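Local coordinates for protein Two-component system sensor histidine kinase (PDB 3OTT) that probably senses saccharides through its extracellular part, built of beta-propellers and a beta-sandwich, and relays the signal as a histidine kinase and transcription regulator, at residues Tyr407-Asn412 with His447-Ser452; Leu674-Ser679 with Leu742-Leu747; Ile712-Leu717 with Tyr722-Ser727. All coordinates share one frame; numbering follows the deposited sequence.

Overall arrangement
Interaction 1 comes first along the chain and lies far from the other two, its centre about 61 Å from that of interaction 2 and about 60 Å from that of interaction 3. It belongs to the propeller part, where strand 403-410 meets the short helix 446-451. Interactions 2 and 3 have centres about 6 Å apart and share the C-terminal beta-sandwich, which contains the Y_Y_Y family region. Strands 674-679 and 711-714 are neighbours in one sheet, strands 720-728 and 740-746 in the other, so both contacts bridge the same two sheets. Interaction 3 falls within the sequence that separates the segments of interaction 2, and together they form part of one continuous core.

Interaction 1 (Tyr407-Asn412 with His447-Ser452); sequences YNIVDN and HKLMQS
The apolar part of the contact is carried by Leu449, which lies over one face of the Tyr407 ring. Leu449 CG sits 4.2 Å from the ring centroid and 25° off its normal, a CH-pi contact shifted toward the CD1 rim, and Leu449 CD1 approaches Tyr407 CD1 to 3.7 Å. With CG anti to the backbone N (chi1 175°), the leucine extends from the helix toward the strand. Its CD1 also meets Ile409 CG1 at 4.1 Å, the two side chains crossing at about a right angle. Val444 and Ile394 add further apolar cover to Leu449.

The polar part runs through the phenol. One water lies 2.7 Å from Tyr407 OH and donates to Met450 O at 2.6 Å, linking the phenol hydroxyl to the backbone carbonyl of Met450 near the end of helix 446-451; the same hydroxyl is hydrogen-bonded to Arg396 NE. A phenylalanine here would probably leave the water and Arg396 NE without their hydroxyl partner, and break the bridge to the helix carbonyl.

Tyrosine thus serves both chemistries: its face packs the helix against the propeller strand, while its hydroxyl connects strand 393-398 and, through water, a helix carbonyl.

Interaction 2 (Leu674-Ser679 with Leu742-Leu747); sequences LSFELS and LNIRIL
Phe676 lays the far end of its ring against the terminal methyls of Leu742 and Ile744, two residues of the facing strand whose methyls both lie on one side of the ring plane. Ring atom CE2 lies 3.6 Å from Leu742 CD2, and the neighbouring CZ lies 3.7 Å from Ile744 CD1. Both methyls approach the ring obliquely, and each aliphatic residue meets it through a single terminal methyl.

The two partners arrive differently. Leu742 crosses the phenylalanine at a slant, its CG held anti to the backbone N (chi1 179°), which carries CD2 across to the ring. Ile744 and Phe676 reach toward each other from opposite directions, and the extended CG1 branch of the isoleucine (chi2 162°) brings CD1 up to the ring's outermost carbon. The nearest CA atoms of the two segments, those of Phe676 and Leu742, are 10.6 Å apart, a separation bridged by side chains, with no hydrogen bond between the segments.

The strands belong to opposite sheets of the C-terminal beta-sandwich. Phe676 also touches Leu641 of strand 637-643 in its own sheet and Leu724 of strand 720-728 in the other, while Ile744 rests on Ile665.

All three touching residues are buried, and their contact is purely apolar: hydrophobic packing joins the facing sheets here, while backbone hydrogen bonds are made to neighbouring strands within each sheet.

Interaction 3 (Ile712-Leu717 with Tyr722-Ser727); sequences ITYSNL and YQLIIS
Two tyrosine rings, Tyr714 and Tyr722, take part from different strands, each meeting a leucine methyl obliquely. Leu724 CD2 reaches Tyr714 CE1 at 4.5 Å, a loose approach, and Leu717 CD2 comes to 4.3 Å from Tyr722 CZ. The phenol ends are engaged beyond the contact: Tyr714 OH is hydrogen-bonded to Asp699 OD2 and Tyr722 OH to Ser718 O, the latter tying the ring back to the turn that joins the two segments.

Farther along, Ile712 and Ile726 meet tip to tip, CD1 against CD1 at 3.8 Å. In both, CG1 is anti to the carbonyl carbon and the chain then runs on extended (chi2 172° in Ile712, 166° in Ile726), which points the delta methyls at each other across the sandwich interior. Leu724 CD2 also lies 4.4 Å from Ile712 CG2, so this one methyl touches both Ile712 and Tyr714.

Strand segments 712-714 and 722-727 run nearly antiparallel, yet their axes come no closer than 10.9 Å, because they lie in facing sheets of the sandwich. Strand 711-714 pairs with strand 674-679 in one sheet, whereas strand 720-728 lies between strands 691-696 and 740-746 in the other.

Interaction 1 (Tyr407-Asn412 with His447-Ser452)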
loop_
_atom_site.group_PDB
_atom_site.type_symbol
_atom_site.label_atom_id
_atom_site.label_comp_id
_atom_site.label_asym_id
_atom_site.label_seq_id
_atom_site.Cartn_x
_atom_site.Cartn_y
_atom_site.Cartn_z
ATOM N N TYR B 407 -11.470 -12.905 -27.492
ATOM C CA TYR B 407 -12.150 -13.146 -28.765
ATOM C C TYR B 407 -12.660 -11.861 -29.429
ATOM O O TYR B 407 -13.250 -10.987 -28.770
ATOM C CB TYR B 407 -13.381 -14.087 -28.578
ATOM C CG TYR B 407 -13.091 -15.397 -27.905
ATOM C CD1 TYR B 407 -12.618 -16.497 -28.641
ATOM C CD2 TYR B 407 -13.264 -15.544 -26.532
ATOM C CE1 TYR B 407 -12.333 -17.699 -28.037
ATOM C CE2 TYR B 407 -13.006 -16.766 -25.906
ATOM C CZ TYR B 407 -12.546 -17.843 -26.670
ATOM O OH TYR B 407 -12.251 -19.037 -26.035
ATOM N N ASN B 408 -12.495 -11.789 -30.732
ATOM C CA ASN B 408 -13.038 -10.723 -31.587
ATOM C C ASN B 408 -14.225 -11.301 -32.435
ATOM O O ASN B 408 -14.007 -12.225 -33.253
ATOM C CB ASN B 408 -11.975 -10.265 -32.616
ATOM C CG ASN B 408 -10.731 -9.635 -31.990
ATOM O OD1 ASN B 408 -10.820 -8.643 -31.227
ATOM N ND2 ASN B 408 -9.535 -10.192 -32.354
ATOM N N ILE B 409 -15.406 -10.733 -32.303
ATOM C CA ILE B 409 -16.608 -11.202 -32.984
ATOM C C ILE B 409 -17.261 -10.084 -33.788
ATOM O O ILE B 409 -17.475 -8.991 -33.262
ATOM C CB ILE B 409 -17.614 -11.706 -31.921
ATOM C CG1 ILE B 409 -17.051 -12.951 -31.205
ATOM C CG2 ILE B 409 -19.009 -11.902 -32.505
ATOM C CD1 ILE B 409 -17.761 -13.241 -29.883
ATOM N N VAL B 410 -17.568 -10.343 -35.055
ATOM C CA VAL B 410 -18.254 -9.375 -35.905
ATOM C C VAL B 410 -19.504 -9.988 -36.523
ATOM O O VAL B 410 -19.604 -11.201 -36.589
ATOM C CB VAL B 410 -17.354 -8.835 -37.037
ATOM C CG1 VAL B 410 -16.109 -8.143 -36.460
ATOM C CG2 VAL B 410 -16.956 -9.928 -37.977
ATOM N N ASP B 411 -20.460 -9.165 -36.970
ATOM C CA ASP B 411 -21.595 -9.708 -37.722
ATOM C C ASP B 411 -21.154 -10.146 -39.127
ATOM O O ASP B 411 -20.045 -9.828 -39.575
ATOM C CB ASP B 411 -22.736 -8.669 -37.775
ATOM C CG ASP B 411 -22.474 -7.588 -38.802
ATOM O OD1 ASP B 411 -21.412 -6.933 -38.739
ATOM O OD2 ASP B 411 -23.290 -7.443 -39.731
ATOM N N ASN B 412 -22.018 -10.843 -39.847
ATOM C CA ASN B 412 -21.682 -11.316 -41.224
ATOM C C ASN B 412 -21.348 -10.206 -42.254
ATOM O O ASN B 412 -20.584 -10.460 -43.184
ATOM C CB ASN B 412 -22.804 -12.218 -41.798
ATOM C CG ASN B 412 -24.122 -11.490 -41.947
ATOM O OD1 ASN B 412 -24.762 -11.165 -40.965
ATOM N ND2 ASN B 412 -24.513 -11.191 -43.186
ATOM N N HIS B 447 -19.159 -23.633 -28.874
ATOM C CA HIS B 447 -18.022 -24.541 -29.206
ATOM C C HIS B 447 -17.221 -24.131 -30.421
ATOM O O HIS B 447 -16.003 -24.202 -30.391
ATOM C CB HIS B 447 -18.415 -26.023 -29.236
ATOM C CG HIS B 447 -18.778 -26.537 -27.870
ATOM N ND1 HIS B 447 -19.683 -27.557 -27.653
ATOM C CD2 HIS B 447 -18.373 -26.129 -26.638
ATOM C CE1 HIS B 447 -19.806 -27.767 -26.350
ATOM N NE2 HIS B 447 -19.023 -26.907 -25.712
ATOM N N LYS B 448 -17.885 -23.665 -31.479
ATOM C CA LYS B 448 -17.142 -23.159 -32.615
ATOM C C LYS B 448 -16.339 -21.902 -32.241
ATOM O O LYS B 448 -15.185 -21.750 -32.601
ATOM C CB LYS B 448 -18.065 -22.977 -33.843
ATOM C CG LYS B 448 -18.093 -24.219 -34.681
ATOM C CD LYS B 448 -19.343 -24.382 -35.515
ATOM C CE LYS B 448 -19.475 -23.298 -36.593
ATOM N NZ LYS B 448 -20.113 -23.931 -37.790
ATOM N N LEU B 449 -16.906 -21.010 -31.452
ATOM C CA LEU B 449 -16.073 -19.895 -31.058
ATOM C C LEU B 449 -14.824 -20.400 -30.297
ATOM O O LEU B 449 -13.689 -20.000 -30.627
ATOM C CB LEU B 449 -16.870 -18.907 -30.218
ATOM C CG LEU B 449 -16.106 -17.738 -29.640
ATOM C CD1 LEU B 449 -15.701 -16.786 -30.751
ATOM C CD2 LEU B 449 -16.948 -17.072 -28.546
ATOM N N MET B 450 -15.022 -21.271 -29.297
ATOM C CA MET B 450 -13.904 -21.780 -28.477
ATOM C C MET B 450 -12.822 -22.466 -29.297
ATOM O O MET B 450 -11.605 -22.385 -28.974
ATOM C CB MET B 450 -14.412 -22.739 -27.398
ATOM C CG MET B 450 -15.044 -22.012 -26.237
ATOM S SD MET B 450 -15.876 -23.008 -25.000
ATOM C CE MET B 450 -14.652 -24.229 -24.502
ATOM N N GLN B 451 -13.253 -23.115 -30.377
ATOM C CA GLN B 451 -12.317 -23.851 -31.205
ATOM C C GLN B 451 -11.752 -23.008 -32.334
ATOM O O GLN B 451 -10.789 -23.398 -32.953
ATOM C CB GLN B 451 -12.922 -25.183 -31.722
ATOM C CG GLN B 451 -13.561 -26.039 -30.630
ATOM C CD GLN B 451 -12.555 -26.715 -29.668
ATOM O OE1 GLN B 451 -11.839 -27.665 -30.059
ATOM N NE2 GLN B 451 -12.538 -26.269 -28.395
ATOM N N SER B 452 -12.333 -21.849 -32.589
ATOM C CA SER B 452 -11.843 -20.992 -33.674
ATOM C C SER B 452 -10.383 -20.533 -33.557
ATOM O O SER B 452 -9.841 -20.296 -32.491
ATOM C CB SER B 452 -12.717 -19.748 -33.879
ATOM O OG SER B 452 -12.115 -18.905 -34.867
HETATM O O HOH W 1 -10.564 -20.718 -27.202
#

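Interaction 2 (Leu674-Ser679 with Leu742-Leu747)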
loop_
_atom_site.group_PDB
_atom_site.type_symbol
_atom_site.label_atom_id
_atom_site.label_comp_id
_atom_site.label_asym_id
_atom_site.label_seq_id
_atom_site.Cartn_x
_atom_site.Cartn_y
_atom_site.Cartn_z
ATOM N N LEU B 674 -5.982 -33.291 31.951
ATOM C CA LEU B 674 -5.719 -32.117 31.126
ATOM C C LEU B 674 -6.945 -31.230 30.890
ATOM O O LEU B 674 -8.072 -31.735 30.707
ATOM C CB LEU B 674 -5.193 -32.554 29.768
ATOM C CG LEU B 674 -4.032 -33.533 29.739
ATOM C CD1 LEU B 674 -3.657 -33.709 28.323
ATOM C CD2 LEU B 674 -2.814 -33.009 30.571
ATOM N N SER B 675 -6.733 -29.914 30.952
ATOM C CA SER B 675 -7.762 -28.961 30.509
ATOM C C SER B 675 -7.169 -27.947 29.574
ATOM O O SER B 675 -5.994 -27.673 29.623
ATOM C CB SER B 675 -8.473 -28.249 31.648
ATOM O OG SER B 675 -9.278 -29.138 32.336
ATOM N N PHE B 676 -8.016 -27.413 28.728
ATOM C CA PHE B 676 -7.640 -26.552 27.622
ATOM C C PHE B 676 -8.729 -25.491 27.626
ATOM O O PHE B 676 -9.929 -25.854 27.647
ATOM C CB PHE B 676 -7.715 -27.332 26.289
ATOM C CG PHE B 676 -6.753 -28.503 26.205
ATOM C CD1 PHE B 676 -7.149 -29.785 26.573
ATOM C CD2 PHE B 676 -5.444 -28.316 25.806
ATOM C CE1 PHE B 676 -6.220 -30.907 26.520
ATOM C CE2 PHE B 676 -4.550 -29.416 25.731
ATOM C CZ PHE B 676 -4.963 -30.713 26.117
ATOM N N GLU B 677 -8.339 -24.213 27.622
ATOM C CA GLU B 677 -9.268 -23.136 27.287
ATOM C C GLU B 677 -9.021 -22.731 25.867
ATOM O O GLU B 677 -7.901 -22.712 25.419
ATOM C CB GLU B 677 -9.103 -21.923 28.204
ATOM C CG GLU B 677 -9.575 -22.242 29.600
ATOM C CD GLU B 677 -9.276 -21.152 30.586
ATOM O OE1 GLU B 677 -8.755 -20.082 30.176
ATOM O OE2 GLU B 677 -9.548 -21.383 31.784
ATOM N N LEU B 678 -10.081 -22.348 25.192
ATOM C CA LEU B 678 -10.039 -22.030 23.762
ATOM C C LEU B 678 -10.672 -20.644 23.579
ATOM O O LEU B 678 -11.536 -20.247 24.365
ATOM C CB LEU B 678 -10.820 -23.105 22.958
ATOM C CG LEU B 678 -12.342 -23.134 23.147
ATOM C CD1 LEU B 678 -13.086 -22.237 22.132
ATOM C CD2 LEU B 678 -12.855 -24.528 23.020
ATOM N N SER B 679 -10.286 -19.915 22.553
ATOM C CA SER B 679 -11.029 -18.684 22.238
ATOM C C SER B 679 -10.850 -18.309 20.777
ATOM O O SER B 679 -9.787 -18.540 20.207
ATOM C CB SER B 679 -10.534 -17.538 23.136
ATOM O OG SER B 679 -11.033 -16.293 22.682
ATOM N N LEU B 742 -4.438 -30.018 17.773
ATOM C CA LEU B 742 -3.284 -30.146 18.682
ATOM C C LEU B 742 -2.933 -31.598 18.791
ATOM O O LEU B 742 -3.769 -32.346 19.257
ATOM C CB LEU B 742 -3.640 -29.656 20.100
ATOM C CG LEU B 742 -2.497 -29.784 21.134
ATOM C CD1 LEU B 742 -1.216 -28.986 20.806
ATOM C CD2 LEU B 742 -2.981 -29.528 22.528
ATOM N N ASN B 743 -1.740 -32.031 18.372
ATOM C CA ASN B 743 -1.341 -33.447 18.637
ATOM C C ASN B 743 -0.771 -33.576 20.039
ATOM O O ASN B 743 0.080 -32.792 20.448
ATOM C CB ASN B 743 -0.333 -33.976 17.642
ATOM C CG ASN B 743 -0.757 -33.756 16.213
ATOM O OD1 ASN B 743 -1.691 -34.384 15.730
ATOM N ND2 ASN B 743 -0.092 -32.817 15.536
ATOM N N ILE B 744 -1.293 -34.517 20.779
ATOM C CA ILE B 744 -0.851 -34.818 22.140
ATOM C C ILE B 744 -0.181 -36.191 22.264
ATOM O O ILE B 744 -0.762 -37.208 21.859
ATOM C CB ILE B 744 -2.057 -34.744 23.107
ATOM C CG1 ILE B 744 -2.778 -33.330 22.990
ATOM C CG2 ILE B 744 -1.566 -34.951 24.530
ATOM C CD1 ILE B 744 -4.236 -33.331 23.579
ATOM N N ARG B 745 1.037 -36.244 22.804
ATOM C CA ARG B 745 1.666 -37.501 23.097
ATOM C C ARG B 745 1.785 -37.655 24.621
ATOM O O ARG B 745 2.365 -36.785 25.303
ATOM C CB ARG B 745 3.014 -37.615 22.412
ATOM C CG ARG B 745 3.637 -38.989 22.571
ATOM C CD ARG B 745 5.048 -39.090 21.966
ATOM N NE ARG B 745 5.586 -40.451 22.091
ATOM C CZ ARG B 745 6.856 -40.825 21.865
ATOM N NH1 ARG B 745 7.782 -39.935 21.486
ATOM N NH2 ARG B 745 7.197 -42.115 22.029
ATOM N N ILE B 746 1.185 -38.718 25.169
ATOM C CA ILE B 746 1.404 -39.072 26.561
ATOM C C ILE B 746 2.417 -40.239 26.651
ATOM O O ILE B 746 2.150 -41.321 26.087
ATOM C CB ILE B 746 0.091 -39.547 27.240
ATOM C CG1 ILE B 746 -1.033 -38.510 27.029
ATOM C CG2 ILE B 746 0.341 -39.893 28.724
ATOM C CD1 ILE B 746 -1.200 -37.578 28.104
ATOM N N LEU B 747 3.538 -40.035 27.361
ATOM C CA LEU B 747 4.684 -40.970 27.381
ATOM C C LEU B 747 4.405 -42.055 28.399
ATOM O O LEU B 747 3.724 -41.792 29.376
ATOM C CB LEU B 747 5.987 -40.237 27.721
ATOM C CG LEU B 747 6.534 -39.225 26.680
ATOM C CD1 LEU B 747 7.511 -38.233 27.313
ATOM C CD2 LEU B 747 7.246 -39.968 25.584
#

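Interaction 3 (Ile712-Leu717 with Tyr722-Ser727)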
loop_
_atom_site.group_PDB
_atom_site.type_symbol
_atom_site.label_atom_id
_atom_site.label_comp_id
_atom_site.label_asym_id
_atom_site.label_seq_id
_atom_site.Cartn_x
_atom_site.Cartn_y
_atom_site.Cartn_z
ATOM N N ILE B 712 -12.191 -27.352 27.927
ATOM C CA ILE B 712 -12.307 -28.721 27.491
ATOM C C ILE B 712 -11.470 -29.593 28.436
ATOM O O ILE B 712 -10.309 -29.311 28.634
ATOM C CB ILE B 712 -11.792 -28.870 26.065
ATOM C CG1 ILE B 712 -12.777 -28.197 25.086
ATOM C CG2 ILE B 712 -11.537 -30.396 25.687
ATOM C CD1 ILE B 712 -12.213 -28.135 23.634
ATOM N N THR B 713 -12.079 -30.621 29.035
ATOM C CA THR B 713 -11.386 -31.405 30.041
ATOM C C THR B 713 -11.404 -32.922 29.730
ATOM O O THR B 713 -12.456 -33.509 29.435
ATOM C CB THR B 713 -11.890 -31.061 31.492
ATOM O OG1 THR B 713 -11.079 -31.743 32.488
ATOM C CG2 THR B 713 -13.342 -31.526 31.696
ATOM N N TYR B 714 -10.237 -33.548 29.812
ATOM C CA TYR B 714 -10.137 -35.013 29.723
ATOM C C TYR B 714 -9.421 -35.517 30.935
ATOM O O TYR B 714 -8.463 -34.920 31.357
ATOM C CB TYR B 714 -9.329 -35.405 28.496
ATOM C CG TYR B 714 -10.150 -35.363 27.274
ATOM C CD1 TYR B 714 -10.128 -34.231 26.459
ATOM C CD2 TYR B 714 -10.989 -36.426 26.916
ATOM C CE1 TYR B 714 -10.909 -34.121 25.339
ATOM C CE2 TYR B 714 -11.797 -36.328 25.727
ATOM C CZ TYR B 714 -11.739 -35.162 24.965
ATOM O OH TYR B 714 -12.468 -34.976 23.809
ATOM N N SER B 715 -9.880 -36.618 31.507
ATOM C CA SER B 715 -9.194 -37.210 32.689
ATOM C C SER B 715 -8.680 -38.645 32.423
ATOM O O SER B 715 -9.133 -39.307 31.476
ATOM C CB SER B 715 -10.138 -37.160 33.873
ATOM O OG SER B 715 -11.191 -38.057 33.610
ATOM N N ASN B 716 -7.696 -39.092 33.220
ATOM C CA ASN B 716 -7.141 -40.436 33.144
ATOM C C ASN B 716 -6.725 -40.914 31.756
ATOM O O ASN B 716 -7.032 -42.061 31.380
ATOM C CB ASN B 716 -8.143 -41.465 33.668
ATOM C CG ASN B 716 -8.723 -41.098 34.978
ATOM O OD1 ASN B 716 -9.945 -41.022 35.113
ATOM N ND2 ASN B 716 -7.866 -40.888 35.974
ATOM N N LEU B 717 -6.015 -40.078 30.998
ATOM C CA LEU B 717 -5.556 -40.538 29.728
ATOM C C LEU B 717 -4.436 -41.533 29.923
ATOM O O LEU B 717 -3.609 -41.352 30.809
ATOM C CB LEU B 717 -5.138 -39.390 28.826
ATOM C CG LEU B 717 -6.300 -38.418 28.549
ATOM C CD1 LEU B 717 -5.785 -37.156 27.930
ATOM C CD2 LEU B 717 -7.267 -39.127 27.597
ATOM N N TYR B 722 -2.755 -38.880 20.779
ATOM C CA TYR B 722 -4.109 -38.324 20.615
ATOM C C TYR B 722 -3.996 -37.065 19.757
ATOM O O TYR B 722 -2.879 -36.555 19.531
ATOM C CB TYR B 722 -4.758 -37.969 21.966
ATOM C CG TYR B 722 -4.720 -39.083 22.962
ATOM C CD1 TYR B 722 -3.693 -39.167 23.919
ATOM C CD2 TYR B 722 -5.706 -40.061 22.964
ATOM C CE1 TYR B 722 -3.658 -40.201 24.832
ATOM C CE2 TYR B 722 -5.684 -41.103 23.884
ATOM C CZ TYR B 722 -4.661 -41.159 24.794
ATOM O OH TYR B 722 -4.647 -42.181 25.674
ATOM N N GLN B 723 -5.134 -36.583 19.279
ATOM C CA GLN B 723 -5.186 -35.340 18.505
ATOM C C GLN B 723 -6.492 -34.667 18.914
ATOM O O GLN B 723 -7.547 -35.249 18.726
ATOM C CB GLN B 723 -5.149 -35.637 16.989
ATOM C CG GLN B 723 -5.235 -34.420 16.121
ATOM C CD GLN B 723 -5.254 -34.740 14.633
ATOM O OE1 GLN B 723 -6.269 -35.189 14.103
ATOM N NE2 GLN B 723 -4.139 -34.468 13.940
ATOM N N LEU B 724 -6.402 -33.464 19.488
ATOM C CA LEU B 724 -7.564 -32.705 19.858
ATOM C C LEU B 724 -8.014 -31.859 18.658
ATOM O O LEU B 724 -7.244 -31.055 18.110
ATOM C CB LEU B 724 -7.151 -31.737 20.932
ATOM C CG LEU B 724 -8.025 -31.308 22.072
ATOM C CD1 LEU B 724 -7.661 -29.877 22.450
ATOM C CD2 LEU B 724 -9.534 -31.563 21.923
ATOM N N ILE B 725 -9.268 -32.010 18.273
ATOM C CA ILE B 725 -9.789 -31.231 17.176
ATOM C C ILE B 725 -10.913 -30.332 17.687
ATOM O O ILE B 725 -11.852 -30.808 18.328
ATOM C CB ILE B 725 -10.255 -32.140 16.028
ATOM C CG1 ILE B 725 -9.080 -33.019 15.547
ATOM C CG2 ILE B 725 -10.874 -31.331 14.880
ATOM C CD1 ILE B 725 -9.528 -34.223 14.610
ATOM N N ILE B 726 -10.778 -29.030 17.465
ATOM C CA ILE B 726 -11.759 -28.092 17.956
ATOM C C ILE B 726 -12.339 -27.322 16.789
ATOM O O ILE B 726 -11.596 -26.907 15.919
ATOM C CB ILE B 726 -11.135 -27.127 18.979
ATOM C CG1 ILE B 726 -10.539 -27.921 20.151
ATOM C CG2 ILE B 726 -12.179 -26.132 19.484
ATOM C CD1 ILE B 726 -9.619 -27.068 21.037
ATOM N N SER B 727 -13.653 -27.144 16.724
ATOM C CA SER B 727 -14.244 -26.435 15.562
ATOM C C SER B 727 -15.454 -25.625 15.959
ATOM O O SER B 727 -16.186 -26.014 16.843
ATOM C CB SER B 727 -14.589 -27.451 14.434
ATOM O OG SER B 727 -15.010 -26.774 13.259
#